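Local structure of protein (aminopeptidase) (Ochrobactrum anthropi, 1B65) at residues 13-18 and 363-368; 37-42 and 58-63; 178-183 and 193-198; 236-241 and 355-360. The protein hydrolyses peptides as an L-aminopeptidase and also acts as a D-Ala-esterase/amidase, in a variant of the Ntn hydrolase fold. One frame throughout, in Å; residues are numbered along the deposited sequence.

Interaction 1 (13-18 and 363-368); sequences RDLGLP and RLRAVL
L17 carries the tightly packed half of this contact, lying across two leucines one turn apart on helix 361-370. Its CG and CD1 both meet CD1 of L368, with CG of L17 3.8 Å from it, while CD1 of L17 also comes within 4.1 Å of CD1 of L364. Both helix leucines approach L17 at about a right angle, and all three residues are buried. The looser, polar side lies between the carbonyl of L15 and R365, which with G16 is partly exposed to solvent. The bend of R365 at chi3 (43°) brings the edge of its guanidinium to O of L15, and NH1 donates to that oxygen at 2.7 Å with a bent N-H...O angle of 145°. The oxygen lies close to the guanidinium plane, but the nitrogen stands above the carbonyl plane, well off a lone-pair direction. CD of R365 rests 4.2 Å from CB of L15, and a salt bridge from NE to E362 further fixes the group. Segment 13-18, the end of a 3-10 segment followed by loop from G16, is wedged between helix 361-370 and helix 322-342: I341 touches L15 and L364, V337 touches L17, and helix 232-235 meets L364 through V232.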
loop_
_atom_site.group_PDB
_atom_site.type_symbol
_atom_site.label_atom_id
_atom_site.label_comp_id
_atom_site.label_asym_id
_atom_site.label_seq_id
_atom_site.Cartn_x
_atom_site.Cartn_y
_atom_site.Cartn_z
ATOM N N ARG A 13 -32.263 12.630 13.848
ATOM C CA ARG A 13 -33.224 13.347 13.014
ATOM C C ARG A 13 -34.432 13.784 13.841
ATOM O O ARG A 13 -35.023 14.820 13.543
ATOM C CB ARG A 13 -33.751 12.508 11.845
ATOM C CG ARG A 13 -32.674 12.390 10.770
ATOM C CD ARG A 13 -33.184 11.460 9.643
ATOM N NE ARG A 13 -32.052 11.241 8.737
ATOM C CZ ARG A 13 -32.011 11.632 7.489
ATOM N NH1 ARG A 13 -33.074 12.234 6.953
ATOM N NH2 ARG A 13 -30.935 11.376 6.763
ATOM N N ASP A 14 -34.842 12.991 14.809
ATOM C CA ASP A 14 -35.971 13.318 15.669
ATOM C C ASP A 14 -35.780 14.585 16.476
ATOM O O ASP A 14 -36.777 15.205 16.881
ATOM C CB ASP A 14 -36.186 12.145 16.640
ATOM C CG ASP A 14 -36.572 10.901 15.863
ATOM O OD1 ASP A 14 -37.504 11.034 15.040
ATOM O OD2 ASP A 14 -35.970 9.828 16.048
ATOM N N LEU A 15 -34.549 14.987 16.770
ATOM C CA LEU A 15 -34.251 16.184 17.541
ATOM C C LEU A 15 -34.157 17.436 16.692
ATOM O O LEU A 15 -33.844 18.532 17.203
ATOM C CB LEU A 15 -32.929 16.008 18.303
ATOM C CG LEU A 15 -32.855 14.855 19.311
ATOM C CD1 LEU A 15 -31.496 14.904 20.012
ATOM C CD2 LEU A 15 -33.984 14.939 20.312
ATOM N N GLY A 16 -34.370 17.289 15.385
ATOM C CA GLY A 16 -34.281 18.438 14.495
ATOM C C GLY A 16 -32.894 18.668 13.911
ATOM O O GLY A 16 -32.691 19.735 13.322
ATOM N N LEU A 17 -31.941 17.742 14.126
ATOM C CA LEU A 17 -30.614 17.987 13.517
ATOM C C LEU A 17 -30.815 17.917 12.011
ATOM O O LEU A 17 -31.629 17.100 11.537
ATOM C CB LEU A 17 -29.566 16.994 14.000
ATOM C CG LEU A 17 -28.833 17.395 15.284
ATOM C CD1 LEU A 17 -29.801 17.533 16.448
ATOM C CD2 LEU A 17 -27.784 16.350 15.629
ATOM N N PRO A 18 -30.161 18.784 11.258
ATOM C CA PRO A 18 -30.370 18.940 9.841
ATOM C C PRO A 18 -29.720 17.912 8.938
ATOM O O PRO A 18 -28.951 18.278 8.059
ATOM C CB PRO A 18 -29.797 20.331 9.516
ATOM C CG PRO A 18 -28.757 20.538 10.564
ATOM C CD PRO A 18 -29.201 19.785 11.790
ATOM N N ARG A 363 -29.514 20.995 25.653
ATOM C CA ARG A 363 -28.396 21.926 25.500
ATOM C C ARG A 363 -27.887 21.860 24.055
ATOM O O ARG A 363 -27.552 22.905 23.519
ATOM C CB ARG A 363 -27.259 21.536 26.441
ATOM C CG ARG A 363 -27.328 22.096 27.855
ATOM C CD ARG A 363 -25.924 22.676 28.183
ATOM N NE ARG A 363 -25.185 21.751 28.992
ATOM C CZ ARG A 363 -23.925 21.763 29.403
ATOM N NH1 ARG A 363 -23.079 22.726 29.086
ATOM N NH2 ARG A 363 -23.583 20.722 30.170
ATOM N N LEU A 364 -27.839 20.643 23.483
ATOM C CA LEU A 364 -27.402 20.561 22.063
ATOM C C LEU A 364 -28.294 21.370 21.141
ATOM O O LEU A 364 -27.851 22.147 20.281
ATOM C CB LEU A 364 -27.452 19.108 21.595
ATOM C CG LEU A 364 -26.593 18.510 20.501
ATOM C CD1 LEU A 364 -27.340 17.416 19.746
ATOM C CD2 LEU A 364 -25.921 19.506 19.567
ATOM N N ARG A 365 -29.605 21.141 21.234
ATOM C CA ARG A 365 -30.589 21.858 20.433
ATOM C C ARG A 365 -30.429 23.374 20.573
ATOM O O ARG A 365 -30.498 24.106 19.574
ATOM C CB ARG A 365 -32.001 21.405 20.845
ATOM C CG ARG A 365 -32.311 20.032 20.253
ATOM C CD ARG A 365 -33.580 19.354 20.747
ATOM N NE ARG A 365 -34.718 20.267 20.837
ATOM C CZ ARG A 365 -35.480 20.679 19.844
ATOM N NH1 ARG A 365 -35.270 20.282 18.599
ATOM N NH2 ARG A 365 -36.506 21.509 20.007
ATOM N N ALA A 366 -30.231 23.870 21.792
ATOM C CA ALA A 366 -30.044 25.289 22.021
ATOM C C ALA A 366 -28.820 25.849 21.299
ATOM O O ALA A 366 -28.891 26.953 20.729
ATOM C CB ALA A 366 -29.955 25.638 23.508
ATOM N N VAL A 367 -27.689 25.146 21.338
ATOM C CA VAL A 367 -26.485 25.665 20.671
ATOM C C VAL A 367 -26.712 25.686 19.170
ATOM O O VAL A 367 -26.484 26.676 18.462
ATOM C CB VAL A 367 -25.245 24.802 21.009
ATOM C CG1 VAL A 367 -24.057 25.240 20.164
ATOM C CG2 VAL A 367 -24.941 24.869 22.496
ATOM N N LEU A 368 -27.307 24.611 18.620
ATOM C CA LEU A 368 -27.599 24.628 17.187
ATOM C C LEU A 368 -28.576 25.733 16.775
ATOM O O LEU A 368 -28.435 26.337 15.705
ATOM C CB LEU A 368 -28.120 23.273 16.752
ATOM C CG LEU A 368 -27.144 22.096 16.937
ATOM C CD1 LEU A 368 -27.812 20.822 16.463
ATOM C CD2 LEU A 368 -25.851 22.348 16.197
#

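Interaction 2 (37-42 and 58-63); sequences VGFQTI and GVTAIL
V37-I42 and G58-L63 pair as neighbouring strands of an antiparallel ladder, part of the four-stranded mixed sheet in this variant of the Ntn hydrolase fold. Their axes come to 4.7 Å at an angle of 165°. The hydrogen-bonded pairs are G38 with A61 and Q40 with V59, each closed by two backbone bonds; N of A61 to O of G38 is 2.8 Å, and N of Q40 to O of V59 is 3.0 Å. In the non-hydrogen-bonded pairs, F39 with T60 and V37 with I62, CA of F39 sits 3.4 Å from O of V59 and CA of V37 3.2 Å from O of A61, as weak CA-H...O contacts.

F39 leaves its strand on the face that also bears V37, T60 and I62. CB lies 4.0 Å from O of V59. The ring then swings beside the backbone N (chi1 -62°), which sets it alongside T60, pointing the same way. CD1 approaches OG1 of T60, which lies in the ring plane at its edge, and CE1 reaches CG2 of T60 at 3.7 Å. Further out the ring borders C180 and T195, so it bridges toward strand 194-204 of the six-stranded sheet. The opposite face, with Q40, V59 and A61, is covered by helix 160-168, where NE2 of Q40 bonds OD1 of D162. Strand 36-43 is outermost within the chain, while strand 56-63 has strand 103-107 on its other side. OG1 of T60, 3.4 Å from CD1 of F39, also makes a hydrogen bond with N of G182.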
loop_
_atom_site.group_PDB
_atom_site.type_symbol
_atom_site.label_atom_id
_atom_site.label_comp_id
_atom_site.label_asym_id
_atom_site.label_seq_id
_atom_site.Cartn_x
_atom_site.Cartn_y
_atom_site.Cartn_z
ATOM N N VAL A 37 -27.735 -7.687 11.952
ATOM C CA VAL A 37 -26.860 -7.207 13.024
ATOM C C VAL A 37 -27.309 -7.879 14.322
ATOM O O VAL A 37 -28.529 -7.965 14.535
ATOM C CB VAL A 37 -26.984 -5.677 13.195
ATOM C CG1 VAL A 37 -26.209 -5.139 14.381
ATOM C CG2 VAL A 37 -26.521 -4.965 11.910
ATOM N N GLY A 38 -26.354 -8.372 15.099
ATOM C CA GLY A 38 -26.713 -8.956 16.390
ATOM C C GLY A 38 -25.776 -8.402 17.468
ATOM O O GLY A 38 -24.638 -8.013 17.162
ATOM N N PHE A 39 -26.298 -8.332 18.701
ATOM C CA PHE A 39 -25.486 -7.778 19.775
ATOM C C PHE A 39 -25.514 -8.656 21.034
ATOM O O PHE A 39 -26.520 -9.345 21.290
ATOM C CB PHE A 39 -26.038 -6.429 20.262
ATOM C CG PHE A 39 -26.079 -5.298 19.275
ATOM C CD1 PHE A 39 -24.915 -4.693 18.804
ATOM C CD2 PHE A 39 -27.286 -4.862 18.785
ATOM C CE1 PHE A 39 -24.988 -3.641 17.918
ATOM C CE2 PHE A 39 -27.374 -3.828 17.891
ATOM C CZ PHE A 39 -26.220 -3.207 17.433
ATOM N N GLN A 40 -24.416 -8.575 21.779
ATOM C CA GLN A 40 -24.369 -9.144 23.126
ATOM C C GLN A 40 -23.888 -7.984 23.999
ATOM O O GLN A 40 -22.836 -7.402 23.671
ATOM C CB GLN A 40 -23.552 -10.412 23.282
ATOM C CG GLN A 40 -23.210 -10.725 24.741
ATOM C CD GLN A 40 -24.428 -11.240 25.478
ATOM O OE1 GLN A 40 -25.577 -10.910 25.186
ATOM N NE2 GLN A 40 -24.177 -12.068 26.491
ATOM N N THR A 41 -24.636 -7.602 25.029
ATOM C CA THR A 41 -24.240 -6.419 25.817
ATOM C C THR A 41 -24.021 -6.800 27.264
ATOM O O THR A 41 -24.937 -7.384 27.875
ATOM C CB THR A 41 -25.375 -5.383 25.684
ATOM O OG1 THR A 41 -25.514 -5.015 24.287
ATOM C CG2 THR A 41 -25.108 -4.121 26.515
ATOM N N ILE A 42 -22.876 -6.437 27.818
ATOM C CA ILE A 42 -22.556 -6.779 29.206
ATOM C C ILE A 42 -22.472 -5.504 30.011
ATOM O O ILE A 42 -21.600 -4.669 29.723
ATOM C CB ILE A 42 -21.214 -7.549 29.284
ATOM C CG1 ILE A 42 -21.292 -8.841 28.458
ATOM C CG2 ILE A 42 -20.868 -7.849 30.741
ATOM C CD1 ILE A 42 -19.941 -9.472 28.138
ATOM N N GLY A 58 -18.952 -5.791 25.247
ATOM C CA GLY A 58 -19.934 -6.589 24.501
ATOM C C GLY A 58 -19.290 -6.878 23.144
ATOM O O GLY A 58 -18.131 -6.599 22.908
ATOM N N VAL A 59 -20.202 -7.352 22.312
ATOM C CA VAL A 59 -19.839 -7.790 20.964
ATOM C C VAL A 59 -20.935 -7.388 19.974
ATOM O O VAL A 59 -22.126 -7.474 20.270
ATOM C CB VAL A 59 -19.764 -9.334 20.921
ATOM C CG1 VAL A 59 -19.251 -9.829 19.570
ATOM C CG2 VAL A 59 -18.882 -9.979 21.995
ATOM N N THR A 60 -20.467 -6.945 18.809
ATOM C CA THR A 60 -21.388 -6.595 17.724
ATOM C C THR A 60 -21.122 -7.564 16.581
ATOM O O THR A 60 -19.938 -7.825 16.311
ATOM C CB THR A 60 -21.110 -5.141 17.283
ATOM O OG1 THR A 60 -21.524 -4.286 18.364
ATOM C CG2 THR A 60 -21.939 -4.769 16.065
ATOM N N ALA A 61 -22.126 -8.126 15.932
ATOM C CA ALA A 61 -21.859 -9.005 14.782
ATOM C C ALA A 61 -22.685 -8.531 13.596
ATOM O O ALA A 61 -23.845 -8.170 13.749
ATOM C CB ALA A 61 -22.278 -10.431 15.158
ATOM N N ILE A 62 -22.059 -8.375 12.444
ATOM C CA ILE A 62 -22.787 -7.961 11.234
ATOM C C ILE A 62 -22.632 -9.117 10.246
ATOM O O ILE A 62 -21.501 -9.413 9.830
ATOM C CB ILE A 62 -22.115 -6.682 10.684
ATOM C CG1 ILE A 62 -22.187 -5.570 11.749
ATOM C CG2 ILE A 62 -22.833 -6.263 9.395
ATOM C CD1 ILE A 62 -21.038 -4.596 11.654
ATOM N N LEU A 63 -23.703 -9.720 9.786
ATOM C CA LEU A 63 -23.557 -10.866 8.870
ATOM C C LEU A 63 -24.253 -10.610 7.551
ATOM O O LEU A 63 -25.475 -10.455 7.528
ATOM C CB LEU A 63 -24.269 -12.050 9.519
ATOM C CG LEU A 63 -23.829 -13.486 9.421
ATOM C CD1 LEU A 63 -25.011 -14.472 9.383
ATOM C CD2 LEU A 63 -22.753 -13.811 8.398
#

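Interaction 3 (178-183 and 193-198); sequences GNCGGG and GGTGTA
G178 joins T195 in a single antiparallel bridge, the start of a glycine-rich loop folded against the beginning of strand 194-204. N of G178 donates to O of T195 at 2.8 Å, and N of T195 returns the bond to O of G178 at 2.9 Å and a nearly straight 173°; both use a carbonyl lone pair in plane. N179 is the centre of an inverse gamma turn, in which N of C180 gives O of G178 a second donor. CA of G194 adds a weak C-H...O contact to that same oxygen. The side chain of N179 turns OD1 to K192, with ND2 held by O of E344. At C180 the sulfur stands between its own backbone N and carbonyl carbon (chi1 57°), which brings SG to 3.8 Å from CB of T195, while O of C180 accepts the hydroxyl OG1 of T195 at 2.8 Å. That carbonyl also receives a weak bond from N of G183, closing the turn through G181 and G182. G183 ends the walk close against the strand: its CA is 3.5 Å from OG1 of T195, and its O lies 3.2 Å from CA of G194. The contact sits between the two sheets: F39 and T41 of strand 36-43 pack on C180, while strand 207-217 pairs with G194 and G196 on the edge strand 194-204.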
loop_
_atom_site.group_PDB
_atom_site.type_symbol
_atom_site.label_atom_id
_atom_site.label_comp_id
_atom_site.label_asym_id
_atom_site.label_seq_id
_atom_site.Cartn_x
_atom_site.Cartn_y
_atom_site.Cartn_z
ATOM N N GLY A 178 -26.224 3.066 20.655
ATOM C CA GLY A 178 -25.830 3.639 21.969
ATOM C C GLY A 178 -24.950 2.653 22.730
ATOM O O GLY A 178 -23.997 2.082 22.187
ATOM N N ASN A 179 -25.361 2.390 23.991
ATOM C CA ASN A 179 -24.572 1.500 24.832
ATOM C C ASN A 179 -24.918 0.055 24.555
ATOM O O ASN A 179 -25.564 -0.583 25.407
ATOM C CB ASN A 179 -24.746 1.788 26.333
ATOM C CG ASN A 179 -24.449 3.221 26.702
ATOM O OD1 ASN A 179 -23.877 3.963 25.958
ATOM N ND2 ASN A 179 -24.904 3.624 27.900
ATOM N N CYS A 180 -24.493 -0.489 23.402
ATOM C CA CYS A 180 -24.836 -1.874 23.117
ATOM C C CYS A 180 -23.743 -2.547 22.290
ATOM O O CYS A 180 -23.044 -1.855 21.551
ATOM C CB CYS A 180 -26.171 -1.966 22.361
ATOM S SG CYS A 180 -26.215 -1.033 20.802
ATOM N N GLY A 181 -23.645 -3.849 22.484
ATOM C CA GLY A 181 -22.656 -4.613 21.696
ATOM C C GLY A 181 -21.267 -4.118 22.041
ATOM O O GLY A 181 -20.902 -3.811 23.190
ATOM N N GLY A 182 -20.391 -4.151 21.005
ATOM C CA GLY A 182 -19.020 -3.667 21.177
ATOM C C GLY A 182 -18.966 -2.226 21.649
ATOM O O GLY A 182 -17.964 -1.744 22.177
ATOM N N GLY A 183 -19.971 -1.393 21.395
ATOM C CA GLY A 183 -20.040 0.000 21.726
ATOM C C GLY A 183 -20.346 0.315 23.190
ATOM O O GLY A 183 -20.273 1.455 23.615
ATOM N N GLY A 193 -20.088 7.414 24.139
ATOM C CA GLY A 193 -20.205 7.011 22.732
ATOM C C GLY A 193 -20.796 5.614 22.626
ATOM O O GLY A 193 -21.556 5.165 23.508
ATOM N N GLY A 194 -20.493 4.921 21.508
ATOM C CA GLY A 194 -21.046 3.580 21.345
ATOM C C GLY A 194 -21.395 3.257 19.894
ATOM O O GLY A 194 -20.751 3.733 18.953
ATOM N N THR A 195 -22.471 2.526 19.748
ATOM C CA THR A 195 -22.887 2.025 18.415
ATOM C C THR A 195 -23.811 2.990 17.707
ATOM O O THR A 195 -24.798 3.435 18.319
ATOM C CB THR A 195 -23.560 0.640 18.623
ATOM O OG1 THR A 195 -22.577 -0.200 19.304
ATOM C CG2 THR A 195 -23.990 0.038 17.299
ATOM N N GLY A 196 -23.557 3.234 16.416
ATOM C CA GLY A 196 -24.474 4.107 15.665
ATOM C C GLY A 196 -24.649 3.561 14.241
ATOM O O GLY A 196 -23.746 2.904 13.724
ATOM N N THR A 197 -25.808 3.896 13.643
ATOM C CA THR A 197 -25.998 3.368 12.270
ATOM C C THR A 197 -26.846 4.336 11.468
ATOM O O THR A 197 -27.556 5.180 12.049
ATOM C CB THR A 197 -26.535 1.940 12.348
ATOM O OG1 THR A 197 -26.575 1.354 11.026
ATOM C CG2 THR A 197 -27.972 1.849 12.902
ATOM N N ALA A 198 -26.780 4.270 10.152
ATOM C CA ALA A 198 -27.582 5.138 9.273
ATOM C C ALA A 198 -27.530 4.523 7.878
ATOM O O ALA A 198 -26.630 3.689 7.613
ATOM C CB ALA A 198 -27.007 6.558 9.193
#

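Interaction 4 (236-241 and 355-360); sequences MRDGTP and LVQAID
From M236 to G239 the backbone runs at 157° to the direction of L355-D360, roughly antiparallel, with CA of G239 7.0 Å from CA of Q357 and the chains too far apart for direct backbone bonding. A water fills the step: it donates to O of G239 at 2.8 Å and accepts from N of Q357 at 2.9 Å, linking the two backbones through solvent. Beside it, Q357 stretches out beyond CG and brings OE1 to 3.7 Å from CA of G239. The positive phi of G239 favours glycine.

At the other end the contact is apolar and buried. M236 bends at its last torsion (chi3 58°), turning the methyl CE toward I359, and the two side chains cross at about a right angle. I359 extends CG1 anti to its backbone N (chi1 -172°) to meet it; the CE to CG1 distance, 3.4 Å, is tighter than usual for carbons, whereas CD1 of I359 stands at 3.9 Å from the same methyl. F191 of strand 191-192 packs against both residues, giving the pair a common aromatic neighbour.

The second segment leaves strand 355-356, which pairs antiparallel with 346-347. Both segments then lead into helices, and the motif that ends each loop is an N-cap: T240 caps helix 241-244 through its side chain, and D360 does the same for helix 361-370, with OD2 accepting from N of R363.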
loop_
_atom_site.group_PDB
_atom_site.type_symbol
_atom_site.label_atom_id
_atom_site.label_comp_id
_atom_site.label_asym_id
_atom_site.label_seq_id
_atom_site.Cartn_x
_atom_site.Cartn_y
_atom_site.Cartn_z
ATOM N N MET A 236 -19.840 23.338 25.026
ATOM C CA MET A 236 -20.237 22.331 26.006
ATOM C C MET A 236 -18.937 21.699 26.515
ATOM O O MET A 236 -18.417 20.722 25.983
ATOM C CB MET A 236 -21.208 21.316 25.424
ATOM C CG MET A 236 -22.543 21.935 25.040
ATOM S SD MET A 236 -23.671 20.838 24.161
ATOM C CE MET A 236 -23.841 19.523 25.319
ATOM N N ARG A 237 -18.326 22.396 27.474
ATOM C CA ARG A 237 -17.026 22.017 27.978
ATOM C C ARG A 237 -16.994 21.230 29.270
ATOM O O ARG A 237 -15.884 20.894 29.677
ATOM C CB ARG A 237 -16.264 23.326 28.281
ATOM C CG ARG A 237 -15.905 24.170 27.077
ATOM C CD ARG A 237 -14.418 24.547 27.168
ATOM N NE ARG A 237 -13.624 23.368 27.489
ATOM C CZ ARG A 237 -12.581 23.226 28.289
ATOM N NH1 ARG A 237 -12.084 24.263 28.955
ATOM N NH2 ARG A 237 -12.023 22.020 28.418
ATOM N N ASP A 238 -18.095 20.994 29.948
ATOM C CA ASP A 238 -18.075 20.335 31.241
ATOM C C ASP A 238 -18.076 18.819 31.166
ATOM O O ASP A 238 -18.462 18.203 30.175
ATOM C CB ASP A 238 -19.324 20.761 32.050
ATOM C CG ASP A 238 -20.603 20.630 31.234
ATOM O OD1 ASP A 238 -20.838 21.499 30.365
ATOM O OD2 ASP A 238 -21.375 19.668 31.444
ATOM N N GLY A 239 -17.649 18.185 32.255
ATOM C CA GLY A 239 -17.694 16.762 32.428
ATOM C C GLY A 239 -16.745 15.955 31.557
ATOM O O GLY A 239 -16.911 14.735 31.524
ATOM N N THR A 240 -15.711 16.550 30.975
ATOM C CA THR A 240 -14.793 15.758 30.160
ATOM C C THR A 240 -14.011 14.771 31.010
ATOM O O THR A 240 -13.626 15.036 32.152
ATOM C CB THR A 240 -13.773 16.613 29.381
ATOM O OG1 THR A 240 -12.895 17.270 30.328
ATOM C CG2 THR A 240 -14.466 17.630 28.502
ATOM N N PRO A 241 -13.686 13.629 30.424
ATOM C CA PRO A 241 -12.914 12.593 31.097
ATOM C C PRO A 241 -11.599 13.147 31.643
ATOM O O PRO A 241 -11.224 12.849 32.786
ATOM C CB PRO A 241 -12.697 11.540 30.019
ATOM C CG PRO A 241 -13.900 11.695 29.133
ATOM C CD PRO A 241 -14.112 13.193 29.068
ATOM N N LEU A 355 -17.170 9.478 35.460
ATOM C CA LEU A 355 -18.578 9.443 35.133
ATOM C C LEU A 355 -18.602 9.999 33.690
ATOM O O LEU A 355 -18.208 11.147 33.469
ATOM C CB LEU A 355 -19.456 10.351 35.995
ATOM C CG LEU A 355 -20.895 10.593 35.530
ATOM C CD1 LEU A 355 -21.686 9.293 35.539
ATOM C CD2 LEU A 355 -21.575 11.628 36.443
ATOM N N VAL A 356 -19.072 9.153 32.778
ATOM C CA VAL A 356 -19.131 9.677 31.400
ATOM C C VAL A 356 -20.592 10.022 31.097
ATOM O O VAL A 356 -21.410 9.106 31.156
ATOM C CB VAL A 356 -18.587 8.641 30.394
ATOM C CG1 VAL A 356 -18.784 9.172 28.982
ATOM C CG2 VAL A 356 -17.093 8.456 30.683
ATOM N N GLN A 357 -20.815 11.294 30.783
ATOM C CA GLN A 357 -22.180 11.704 30.467
ATOM C C GLN A 357 -22.496 11.617 28.970
ATOM O O GLN A 357 -21.670 11.964 28.129
ATOM C CB GLN A 357 -22.374 13.165 30.908
ATOM C CG GLN A 357 -22.146 13.449 32.392
ATOM C CD GLN A 357 -22.125 14.927 32.730
ATOM O OE1 GLN A 357 -21.091 15.524 33.083
ATOM N NE2 GLN A 357 -23.268 15.631 32.631
ATOM N N ALA A 358 -23.747 11.298 28.652
ATOM C CA ALA A 358 -24.257 11.380 27.289
ATOM C C ALA A 358 -24.556 12.839 26.983
ATOM O O ALA A 358 -24.857 13.639 27.908
ATOM C CB ALA A 358 -25.537 10.528 27.208
ATOM N N ILE A 359 -24.373 13.312 25.759
ATOM C CA ILE A 359 -24.627 14.693 25.407
ATOM C C ILE A 359 -26.110 14.997 25.689
ATOM O O ILE A 359 -27.012 14.183 25.443
ATOM C CB ILE A 359 -24.266 15.030 23.949
ATOM C CG1 ILE A 359 -24.361 16.528 23.691
ATOM C CG2 ILE A 359 -25.178 14.211 23.035
ATOM C CD1 ILE A 359 -23.641 16.938 22.383
ATOM N N ASP A 360 -26.291 16.163 26.323
ATOM C CA ASP A 360 -27.637 16.582 26.707
ATOM C C ASP A 360 -28.417 17.092 25.508
ATOM O O ASP A 360 -27.929 17.994 24.823
ATOM C CB ASP A 360 -27.520 17.700 27.751
ATOM C CG ASP A 360 -28.954 18.022 28.222
ATOM O OD1 ASP A 360 -29.528 17.220 28.965
ATOM O OD2 ASP A 360 -29.474 19.040 27.808
HETATM O O HOH W 1 -18.498 12.956 30.058
#

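From the N terminus, residues 13-18 wait for almost the whole chain before helix 361-370 returns to them, so interaction 1 closes the outermost loop and the other three nest inside it. Interactions 2, 3 and 4 follow in series without crossing: a short loop within the four-stranded sheet, another opening the edge strand of the six-stranded one, then a long loop from 236-241 to 355-360. Interactions 2 and 3 touch through the hydroxyls of T41 and T60, which bond the backbone of G181 and G182, joining strands 36-43 and 56-63 to the glycine-rich loop that precedes strand 194-204. Interactions 1 and 4 meet through a salt bridge between D238 and R363 and through L364 packing on I359, tying helix 361-370 to both loops of interaction 4.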